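Local structure of cell division control protein 4 (Saccharomyces cerevisiae, 3V7D) at residues S73-L78 / L85-R90; E63-P68 / L93-N98; H197-H202 / E257-F262. The protein recognises phosphorylated target proteins as the substrate-binding subunit of an SCF E3 ubiquitin ligase and directs their ubiquitination, including that of the CDK inhibitor SIC1. The protein carries 1 engineered substitution. One frame throughout, in Å; residues are numbered along the deposited sequence.

Interaction 1. Residues S73-L78 / L85-R90; sequences SLNLKL and LSQQDR
In the helical region between the F-box and the WD40 propeller, helix 71-81 packs through N75 and L78 against Q87 and R90 in the first turn of helix 87-106. The apolar part is small: L78 CB lies 4.1 Å from R90 CB, and its branch CD1 reaches over to R90 O at 3.7 Å. With CG beside its own backbone N (chi1 -77°), R90 sends an extended chain past the carbonyl of L78, where CD comes 3.9 Å from L78 O. Its guanidinium is then fixed at several points. NE donates to Y82 O, NH2 bonds weakly to P83 O, and NH1 donates to a water 2.8 Å away. That water in turn donates to N75 O at 2.9 Å and more weakly to N75 OD1, so it bridges the two helices. Beside it the amides of N75 and Q87 meet with planes 22° apart. S86 is the N-cap, its OG accepting from D89 N (3.1 Å, 166°). Further along, N75 and L78 both rest on L91 of helix 87-106, while L74 and Q88 reach back to helix 53-62, so the pair of helices closes against a third.

Interaction 2. Residues E63-P68 / L93-N98; sequences ENFVSP and LSFLEN
F65, in the loop that follows helix 53-62, puts its ring against N98 and F95 of helix 87-106. The tight part is the ring itself, which is held on both faces. N98 CB sits almost exactly over one face, 3.4 Å from the F65 centroid and only 7° off the normal, a CH-pi contact; against the opposite face, nearer the rim, lies E63 CB. At the far end of the ring F65 CZ comes 3.3 Å from the backbone oxygen N98 O. F95, its CG anti to the backbone N (chi1 179°), swings its ring across to receive the edge of F65 in an offset edge-to-face pair, centroids 5.9 Å apart and planes at 67°. E63 CG meets the edge of the F95 ring, 3.7 Å from F95 CE1, and the bend beyond it at chi2 turns the carboxylate away to a salt bridge with R420.

The loose side is the rest of the loop. N64, with positive phi, is the C-prime residue of a Schellman motif ending the helix, and beyond F65 the chain runs away from helix 87-106 to the exposed P68. Around the rings, F32 meets F95 edge to face and L59 also touches it, L60 of helix 53-62 and I99 and L102 of helix 87-106 pack on F65, and V66 leads across to L74 of helix 71-81.

Interaction 3. Residues H197-H202 / E257-F262; sequences HVFEGH and EENPYF. Unlike the reference sequence in segment 197-202: E200 (reference Lys).
H197 and F199 form an aromatic cluster with Y261. The H197 ring presents its edge to the face of Y261, with centroids 5.3 Å apart and planes nearly perpendicular at 87°; the closest atoms are H197 CD2 and Y261 CE2, at 3.9 Å. The rings of F199 and Y261 lie closer to parallel, 26° apart, but are slid so far that they barely overlap.

F199 and Y261 also meet by apolar packing, F199 CZ approaching Y261 CB at 3.6 Å. N259 ND2 lies 3.4 Å from F199 CD1, set obliquely to the ring.

The contact joins the outer part of one blade of the WD40 propeller to the loop entering the last strand of the next. Strand 194-199 is the fourth strand of its blade, with the short strand 251-253 added alongside it in parallel at the edge of the sheet. It runs into the G201-H202 dipeptide of the next repeat, where H202 bonds to T222 and D226 in the manner of the His-Ser/Thr-Asp network of WD40 repeats. Residues 257-262 lead into strand 262-266, the outer strand of that next blade, and F199 also meets its W232.

Polar interactions shape the loop from within. N259 opens a type I beta turn, F262 N donating to N259 O at 2.9 Å, and its side chain makes an Asx turn: OD1 accepts from Y261 N at 2.8 Å, the donor standing 40° out of the carbonyl plane.

Interactions 1 and 2 share helix 87-106 and lie 11 Å apart between centres; they touch where L78 packs on S94, L85 on L93 and L74 on V66, so together they join helices 71-81 and 87-106 and the loop 63-68 that follows helix 53-62. Both are only partly buried, yet they differ: interaction 1 relies on arginine, amides and a bridging water near the helix start, interaction 2 on phenylalanine rings. Interaction 3 stands apart in the propeller, its centre about 42 Å from that of interaction 1 and 43 Å from that of interaction 2. It is the buried one, again aromatic but joining two blades instead of helices.

Interaction 1. Residues S73-L78 / L85-R90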
loop_
_atom_site.group_PDB
_atom_site.type_symbol
_atom_site.label_atom_id
_atom_site.label_comp_id
_atom_site.label_asym_id
_atom_site.label_seq_id
_atom_site.Cartn_x
_atom_site.Cartn_y
_atom_site.Cartn_z
ATOM N N SER B 73 -7.175 -0.894 -9.876
ATOM C CA SER B 73 -8.267 -0.892 -8.910
ATOM C C SER B 73 -8.485 0.501 -8.312
ATOM O O SER B 73 -9.616 0.883 -8.004
ATOM C CB SER B 73 -8.013 -1.922 -7.806
ATOM O OG SER B 73 -8.690 -1.563 -6.613
ATOM N N LEU B 74 -7.403 1.258 -8.152
ATOM C CA LEU B 74 -7.512 2.625 -7.648
ATOM C C LEU B 74 -8.231 3.502 -8.662
ATOM O O LEU B 74 -9.154 4.234 -8.311
ATOM C CB LEU B 74 -6.141 3.227 -7.332
ATOM C CG LEU B 74 -6.214 4.703 -6.910
ATOM C CD1 LEU B 74 -6.861 4.840 -5.537
ATOM C CD2 LEU B 74 -4.850 5.383 -6.943
ATOM N N ASN B 75 -7.794 3.416 -9.917
ATOM C CA ASN B 75 -8.377 4.188 -11.014
ATOM C C ASN B 75 -9.878 4.002 -11.150
ATOM O O ASN B 75 -10.620 4.971 -11.295
ATOM C CB ASN B 75 -7.706 3.829 -12.339
ATOM C CG ASN B 75 -6.679 4.848 -12.757
ATOM O OD1 ASN B 75 -6.825 6.038 -12.481
ATOM N ND2 ASN B 75 -5.626 4.389 -13.422
ATOM N N LEU B 76 -10.311 2.747 -11.104
ATOM C CA LEU B 76 -11.725 2.413 -11.195
ATOM C C LEU B 76 -12.514 3.007 -10.029
ATOM O O LEU B 76 -13.564 3.626 -10.217
ATOM C CB LEU B 76 -11.899 0.897 -11.214
ATOM C CG LEU B 76 -13.338 0.441 -11.439
ATOM C CD1 LEU B 76 -13.833 0.927 -12.792
ATOM C CD2 LEU B 76 -13.422 -1.057 -11.344
ATOM N N LYS B 77 -11.998 2.805 -8.821
ATOM C CA LYS B 77 -12.586 3.381 -7.618
ATOM C C LYS B 77 -12.709 4.907 -7.734
ATOM O O LYS B 77 -13.718 5.496 -7.331
ATOM C CB LYS B 77 -11.741 2.997 -6.404
ATOM C CG LYS B 77 -12.302 3.445 -5.070
ATOM C CD LYS B 77 -11.465 2.899 -3.914
ATOM C CE LYS B 77 -10.792 4.010 -3.101
ATOM N NZ LYS B 77 -9.916 3.470 -2.013
ATOM N N LEU B 78 -11.681 5.539 -8.301
ATOM C CA LEU B 78 -11.688 6.986 -8.525
ATOM C C LEU B 78 -12.730 7.414 -9.567
ATOM O O LEU B 78 -13.348 8.474 -9.447
ATOM C CB LEU B 78 -10.291 7.478 -8.923
ATOM C CG LEU B 78 -9.267 7.522 -7.786
ATOM C CD1 LEU B 78 -7.917 8.036 -8.272
ATOM C CD2 LEU B 78 -9.789 8.379 -6.638
ATOM N N LEU B 85 -14.640 13.720 -13.802
ATOM C CA LEU B 85 -13.261 14.202 -13.855
ATOM C C LEU B 85 -12.400 13.345 -14.773
ATOM O O LEU B 85 -12.637 12.146 -14.931
ATOM C CB LEU B 85 -12.631 14.224 -12.461
ATOM C CG LEU B 85 -13.151 15.235 -11.440
ATOM C CD1 LEU B 85 -12.340 15.135 -10.165
ATOM C CD2 LEU B 85 -13.106 16.646 -12.000
ATOM N N SER B 86 -11.395 13.967 -15.376
ATOM C CA SER B 86 -10.425 13.235 -16.178
ATOM C C SER B 86 -9.598 12.342 -15.259
ATOM O O SER B 86 -9.561 12.555 -14.044
ATOM C CB SER B 86 -9.497 14.208 -16.896
ATOM O OG SER B 86 -8.603 14.815 -15.973
ATOM N N GLN B 87 -8.932 11.349 -15.840
ATOM C CA GLN B 87 -8.078 10.465 -15.062
ATOM C C GLN B 87 -6.989 11.248 -14.345
ATOM O O GLN B 87 -6.681 10.969 -13.192
ATOM C CB GLN B 87 -7.445 9.389 -15.939
ATOM C CG GLN B 87 -6.554 8.439 -15.152
ATOM C CD GLN B 87 -6.126 7.238 -15.960
ATOM O OE1 GLN B 87 -6.543 6.115 -15.685
ATOM N NE2 GLN B 87 -5.287 7.466 -16.967
ATOM N N GLN B 88 -6.419 12.234 -15.034
ATOM C CA GLN B 88 -5.353 13.055 -14.466
ATOM C C GLN B 88 -5.827 13.807 -13.225
ATOM O O GLN B 88 -5.158 13.799 -12.192
ATOM C CB GLN B 88 -4.818 14.051 -15.501
ATOM C CG GLN B 88 -4.146 13.416 -16.716
ATOM C CD GLN B 88 -5.123 13.121 -17.855
ATOM O OE1 GLN B 88 -6.323 12.974 -17.637
ATOM N NE2 GLN B 88 -4.602 13.043 -19.075
ATOM N N ASP B 89 -6.983 14.450 -13.329
ATOM C CA ASP B 89 -7.531 15.217 -12.220
ATOM C C ASP B 89 -7.954 14.299 -11.070
ATOM O O ASP B 89 -7.811 14.659 -9.902
ATOM C CB ASP B 89 -8.706 16.089 -12.686
ATOM C CG ASP B 89 -8.272 17.206 -13.634
ATOM O OD1 ASP B 89 -7.087 17.609 -13.604
ATOM O OD2 ASP B 89 -9.122 17.688 -14.410
ATOM N N ARG B 90 -8.470 13.119 -11.409
ATOM C CA ARG B 90 -8.826 12.119 -10.413
ATOM C C ARG B 90 -7.601 11.766 -9.580
ATOM O O ARG B 90 -7.658 11.756 -8.349
ATOM C CB ARG B 90 -9.362 10.847 -11.078
ATOM C CG ARG B 90 -10.791 10.930 -11.577
ATOM C CD ARG B 90 -11.154 9.695 -12.397
ATOM N NE ARG B 90 -12.497 9.787 -12.969
ATOM C CZ ARG B 90 -12.902 9.105 -14.036
ATOM N NH1 ARG B 90 -12.064 8.282 -14.655
ATOM N NH2 ARG B 90 -14.141 9.246 -14.490
HETATM O O HOH W 1 -9.979 6.786 -13.502
#

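Interaction 2. Residues E63-P68 / L93-N98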
loop_
_atom_site.group_PDB
_atom_site.type_symbol
_atom_site.label_atom_id
_atom_site.label_comp_id
_atom_site.label_asym_id
_atom_site.label_seq_id
_atom_site.Cartn_x
_atom_site.Cartn_y
_atom_site.Cartn_z
ATOM N N GLU B 63 4.794 7.878 -2.757
ATOM C CA GLU B 63 4.357 8.083 -1.383
ATOM C C GLU B 63 3.701 6.827 -0.799
ATOM O O GLU B 63 3.109 6.876 0.283
ATOM C CB GLU B 63 3.387 9.266 -1.301
ATOM C CG GLU B 63 4.011 10.613 -1.647
ATOM C CD GLU B 63 5.009 11.089 -0.605
ATOM O OE1 GLU B 63 4.847 10.738 0.579
ATOM O OE2 GLU B 63 5.953 11.820 -0.967
ATOM N N ASN B 64 3.808 5.715 -1.523
ATOM C CA ASN B 64 3.176 4.454 -1.128
ATOM C C ASN B 64 1.674 4.560 -0.902
ATOM O O ASN B 64 1.132 3.903 -0.014
ATOM C CB ASN B 64 3.814 3.885 0.138
ATOM C CG ASN B 64 5.315 3.831 0.061
ATOM O OD1 ASN B 64 6.008 4.244 0.992
ATOM N ND2 ASN B 64 5.832 3.323 -1.049
ATOM N N PHE B 65 1.001 5.390 -1.686
ATOM C CA PHE B 65 -0.453 5.459 -1.604
ATOM C C PHE B 65 -1.076 4.389 -2.492
ATOM O O PHE B 65 -2.249 4.058 -2.353
ATOM C CB PHE B 65 -0.957 6.850 -1.991
ATOM C CG PHE B 65 -0.554 7.929 -1.025
ATOM C CD1 PHE B 65 -0.527 7.683 0.337
ATOM C CD2 PHE B 65 -0.196 9.190 -1.482
ATOM C CE1 PHE B 65 -0.153 8.674 1.229
ATOM C CE2 PHE B 65 0.173 10.184 -0.596
ATOM C CZ PHE B 65 0.200 9.923 0.762
ATOM N N VAL B 66 -0.277 3.851 -3.406
ATOM C CA VAL B 66 -0.730 2.791 -4.295
ATOM C C VAL B 66 0.481 2.037 -4.819
ATOM O O VAL B 66 1.591 2.567 -4.826
ATOM C CB VAL B 66 -1.545 3.357 -5.483
ATOM C CG1 VAL B 66 -0.618 3.912 -6.562
ATOM C CG2 VAL B 66 -2.462 2.294 -6.064
ATOM N N SER B 67 0.277 0.793 -5.231
ATOM C CA SER B 67 1.336 0.010 -5.857
ATOM C C SER B 67 1.041 -0.064 -7.345
ATOM O O SER B 67 -0.081 0.218 -7.761
ATOM C CB SER B 67 1.374 -1.399 -5.261
ATOM O OG SER B 67 0.203 -2.124 -5.601
ATOM N N PRO B 68 2.046 -0.429 -8.157
ATOM C CA PRO B 68 1.794 -0.640 -9.586
ATOM C C PRO B 68 0.655 -1.630 -9.837
ATOM O O PRO B 68 -0.180 -1.394 -10.712
ATOM C CB PRO B 68 3.116 -1.221 -10.087
ATOM C CG PRO B 68 4.140 -0.635 -9.174
ATOM C CD PRO B 68 3.481 -0.534 -7.826
ATOM N N LEU B 93 -6.426 14.750 -7.379
ATOM C CA LEU B 93 -7.289 14.913 -6.209
ATOM C C LEU B 93 -7.058 13.806 -5.178
ATOM O O LEU B 93 -7.046 14.057 -3.973
ATOM C CB LEU B 93 -8.766 14.968 -6.611
ATOM C CG LEU B 93 -9.233 16.193 -7.414
ATOM C CD1 LEU B 93 -10.726 16.420 -7.209
ATOM C CD2 LEU B 93 -8.443 17.459 -7.076
ATOM N N SER B 94 -6.874 12.583 -5.661
ATOM C CA SER B 94 -6.570 11.461 -4.789
ATOM C C SER B 94 -5.258 11.724 -4.062
ATOM O O SER B 94 -5.146 11.487 -2.859
ATOM C CB SER B 94 -6.466 10.167 -5.599
ATOM O OG SER B 94 -6.142 9.064 -4.769
ATOM N N PHE B 95 -4.266 12.230 -4.790
ATOM C CA PHE B 95 -2.958 12.439 -4.193
ATOM C C PHE B 95 -3.009 13.501 -3.102
ATOM O O PHE B 95 -2.437 13.326 -2.024
ATOM C CB PHE B 95 -1.907 12.825 -5.233
ATOM C CG PHE B 95 -0.560 13.066 -4.631
ATOM C CD1 PHE B 95 0.324 12.013 -4.440
ATOM C CD2 PHE B 95 -0.190 14.336 -4.216
ATOM C CE1 PHE B 95 1.552 12.226 -3.863
ATOM C CE2 PHE B 95 1.037 14.554 -3.638
ATOM C CZ PHE B 95 1.911 13.499 -3.460
ATOM N N LEU B 96 -3.686 14.606 -3.397
ATOM C CA LEU B 96 -3.771 15.721 -2.463
ATOM C C LEU B 96 -4.484 15.314 -1.180
ATOM O O LEU B 96 -4.056 15.675 -0.086
ATOM C CB LEU B 96 -4.466 16.922 -3.110
ATOM C CG LEU B 96 -3.644 17.634 -4.189
ATOM C CD1 LEU B 96 -4.452 18.737 -4.854
ATOM C CD2 LEU B 96 -2.356 18.194 -3.596
ATOM N N GLU B 97 -5.564 14.556 -1.321
ATOM C CA GLU B 97 -6.289 14.054 -0.161
ATOM C C GLU B 97 -5.407 13.115 0.666
ATOM O O GLU B 97 -5.327 13.240 1.890
ATOM C CB GLU B 97 -7.584 13.348 -0.582
ATOM C CG GLU B 97 -8.318 12.693 0.580
ATOM C CD GLU B 97 -9.727 12.244 0.226
ATOM O OE1 GLU B 97 -9.981 11.910 -0.950
ATOM O OE2 GLU B 97 -10.586 12.230 1.133
ATOM N N ASN B 98 -4.729 12.193 -0.007
ATOM C CA ASN B 98 -3.859 11.247 0.683
ATOM C C ASN B 98 -2.658 11.895 1.364
ATOM O O ASN B 98 -2.247 11.470 2.439
ATOM C CB ASN B 98 -3.393 10.136 -0.264
ATOM C CG ASN B 98 -4.464 9.093 -0.500
ATOM O OD1 ASN B 98 -4.886 8.859 -1.634
ATOM N ND2 ASN B 98 -4.918 8.461 0.576
#

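Interaction 3. Residues H197-H202 / E257-F262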
loop_
_atom_site.group_PDB
_atom_site.type_symbol
_atom_site.label_atom_id
_atom_site.label_comp_id
_atom_site.label_asym_id
_atom_site.label_seq_id
_atom_site.Cartn_x
_atom_site.Cartn_y
_atom_site.Cartn_z
ATOM N N HIS B 197 -28.193 -17.611 6.822
ATOM C CA HIS B 197 -27.831 -19.026 6.757
ATOM C C HIS B 197 -27.083 -19.486 8.005
ATOM O O HIS B 197 -26.211 -18.780 8.514
ATOM C CB HIS B 197 -26.965 -19.308 5.522
ATOM C CG HIS B 197 -27.602 -18.911 4.225
ATOM N ND1 HIS B 197 -27.695 -17.598 3.812
ATOM C CD2 HIS B 197 -28.169 -19.653 3.245
ATOM C CE1 HIS B 197 -28.300 -17.549 2.639
ATOM N NE2 HIS B 197 -28.595 -18.783 2.271
ATOM N N VAL B 198 -27.427 -20.674 8.491
ATOM C CA VAL B 198 -26.659 -21.319 9.550
ATOM C C VAL B 198 -26.137 -22.665 9.054
ATOM O O VAL B 198 -26.915 -23.594 8.834
ATOM C CB VAL B 198 -27.501 -21.541 10.816
ATOM C CG1 VAL B 198 -26.664 -22.213 11.894
ATOM C CG2 VAL B 198 -28.071 -20.224 11.319
ATOM N N PHE B 199 -24.823 -22.763 8.871
ATOM C CA PHE B 199 -24.208 -23.996 8.385
ATOM C C PHE B 199 -23.624 -24.819 9.529
ATOM O O PHE B 199 -22.683 -24.391 10.201
ATOM C CB PHE B 199 -23.104 -23.697 7.367
ATOM C CG PHE B 199 -23.588 -23.015 6.118
ATOM C CD1 PHE B 199 -24.922 -23.067 5.751
ATOM C CD2 PHE B 199 -22.699 -22.323 5.308
ATOM C CE1 PHE B 199 -25.364 -22.440 4.600
ATOM C CE2 PHE B 199 -23.133 -21.694 4.157
ATOM C CZ PHE B 199 -24.468 -21.753 3.802
ATOM N N GLU B 200 -24.183 -26.005 9.745
ATOM C CA GLU B 200 -23.646 -26.916 10.744
ATOM C C GLU B 200 -22.803 -27.976 10.049
ATOM O O GLU B 200 -22.927 -28.182 8.841
ATOM C CB GLU B 200 -24.772 -27.553 11.566
ATOM C CG GLU B 200 -25.633 -26.538 12.314
ATOM C CD GLU B 200 -26.649 -27.182 13.242
ATOM O OE1 GLU B 200 -26.525 -28.393 13.522
ATOM O OE2 GLU B 200 -27.574 -26.474 13.694
ATOM N N GLY B 201 -21.938 -28.638 10.807
ATOM C CA GLY B 201 -21.063 -29.646 10.239
ATOM C C GLY B 201 -19.813 -29.852 11.069
ATOM O O GLY B 201 -19.404 -30.988 11.312
ATOM N N HIS B 202 -19.200 -28.752 11.497
ATOM C CA HIS B 202 -18.040 -28.819 12.378
ATOM C C HIS B 202 -18.409 -29.506 13.687
ATOM O O HIS B 202 -19.498 -29.302 14.222
ATOM C CB HIS B 202 -17.481 -27.420 12.659
ATOM C CG HIS B 202 -16.578 -26.901 11.583
ATOM N ND1 HIS B 202 -15.393 -27.516 11.245
ATOM C CD2 HIS B 202 -16.684 -25.819 10.774
ATOM C CE1 HIS B 202 -14.808 -26.838 10.274
ATOM N NE2 HIS B 202 -15.571 -25.804 9.969
ATOM N N GLU B 257 -24.362 -32.935 3.860
ATOM C CA GLU B 257 -24.700 -33.624 2.616
ATOM C C GLU B 257 -25.993 -33.100 2.001
ATOM O O GLU B 257 -26.191 -33.162 0.789
ATOM C CB GLU B 257 -24.792 -35.132 2.843
ATOM C CG GLU B 257 -23.446 -35.774 3.087
ATOM C CD GLU B 257 -22.458 -35.468 1.977
ATOM O OE1 GLU B 257 -22.826 -35.632 0.794
ATOM O OE2 GLU B 257 -21.320 -35.055 2.286
ATOM N N GLU B 258 -26.866 -32.573 2.849
ATOM C CA GLU B 258 -28.135 -32.031 2.402
ATOM C C GLU B 258 -28.066 -30.508 2.385
ATOM O O GLU B 258 -29.087 -29.821 2.405
ATOM C CB GLU B 258 -29.256 -32.537 3.307
ATOM C CG GLU B 258 -29.360 -34.066 3.312
ATOM C CD GLU B 258 -30.209 -34.613 4.446
ATOM O OE1 GLU B 258 -31.211 -33.964 4.817
ATOM O OE2 GLU B 258 -29.869 -35.698 4.964
ATOM N N ASN B 259 -26.840 -29.995 2.350
ATOM C CA ASN B 259 -26.574 -28.566 2.243
ATOM C C ASN B 259 -25.964 -28.275 0.877
ATOM O O ASN B 259 -24.811 -28.621 0.624
ATOM C CB ASN B 259 -25.610 -28.140 3.353
ATOM C CG ASN B 259 -25.367 -26.641 3.389
ATOM O OD1 ASN B 259 -25.680 -25.913 2.445
ATOM N ND2 ASN B 259 -24.791 -26.173 4.490
ATOM N N PRO B 260 -26.735 -27.629 -0.012
ATOM C CA PRO B 260 -26.263 -27.350 -1.373
ATOM C C PRO B 260 -25.115 -26.339 -1.396
ATOM O O PRO B 260 -24.480 -26.153 -2.433
ATOM C CB PRO B 260 -27.502 -26.776 -2.065
ATOM C CG PRO B 260 -28.328 -26.219 -0.959
ATOM C CD PRO B 260 -28.090 -27.105 0.227
ATOM N N TYR B 261 -24.853 -25.701 -0.260
ATOM C CA TYR B 261 -23.741 -24.766 -0.157
ATOM C C TYR B 261 -22.510 -25.445 0.429
ATOM O O TYR B 261 -21.455 -24.829 0.555
ATOM C CB TYR B 261 -24.130 -23.547 0.682
ATOM C CG TYR B 261 -25.324 -22.796 0.147
ATOM C CD1 TYR B 261 -25.240 -22.069 -1.034
ATOM C CD2 TYR B 261 -26.538 -22.808 0.822
ATOM C CE1 TYR B 261 -26.334 -21.377 -1.529
ATOM C CE2 TYR B 261 -27.636 -22.121 0.336
ATOM C CZ TYR B 261 -27.529 -21.408 -0.840
ATOM O OH TYR B 261 -28.620 -20.724 -1.326
ATOM N N PHE B 262 -22.648 -26.718 0.787
ATOM C CA PHE B 262 -21.531 -27.476 1.337
ATOM C C PHE B 262 -20.686 -28.083 0.217
ATOM O O PHE B 262 -21.215 -28.636 -0.746
ATOM C CB PHE B 262 -22.042 -28.556 2.293
ATOM C CG PHE B 262 -20.972 -29.480 2.798
ATOM C CD1 PHE B 262 -19.995 -29.025 3.664
ATOM C CD2 PHE B 262 -20.956 -30.812 2.419
ATOM C CE1 PHE B 262 -19.011 -29.879 4.134
ATOM C CE2 PHE B 262 -19.977 -31.669 2.887
ATOM C CZ PHE B 262 -19.004 -31.203 3.746
#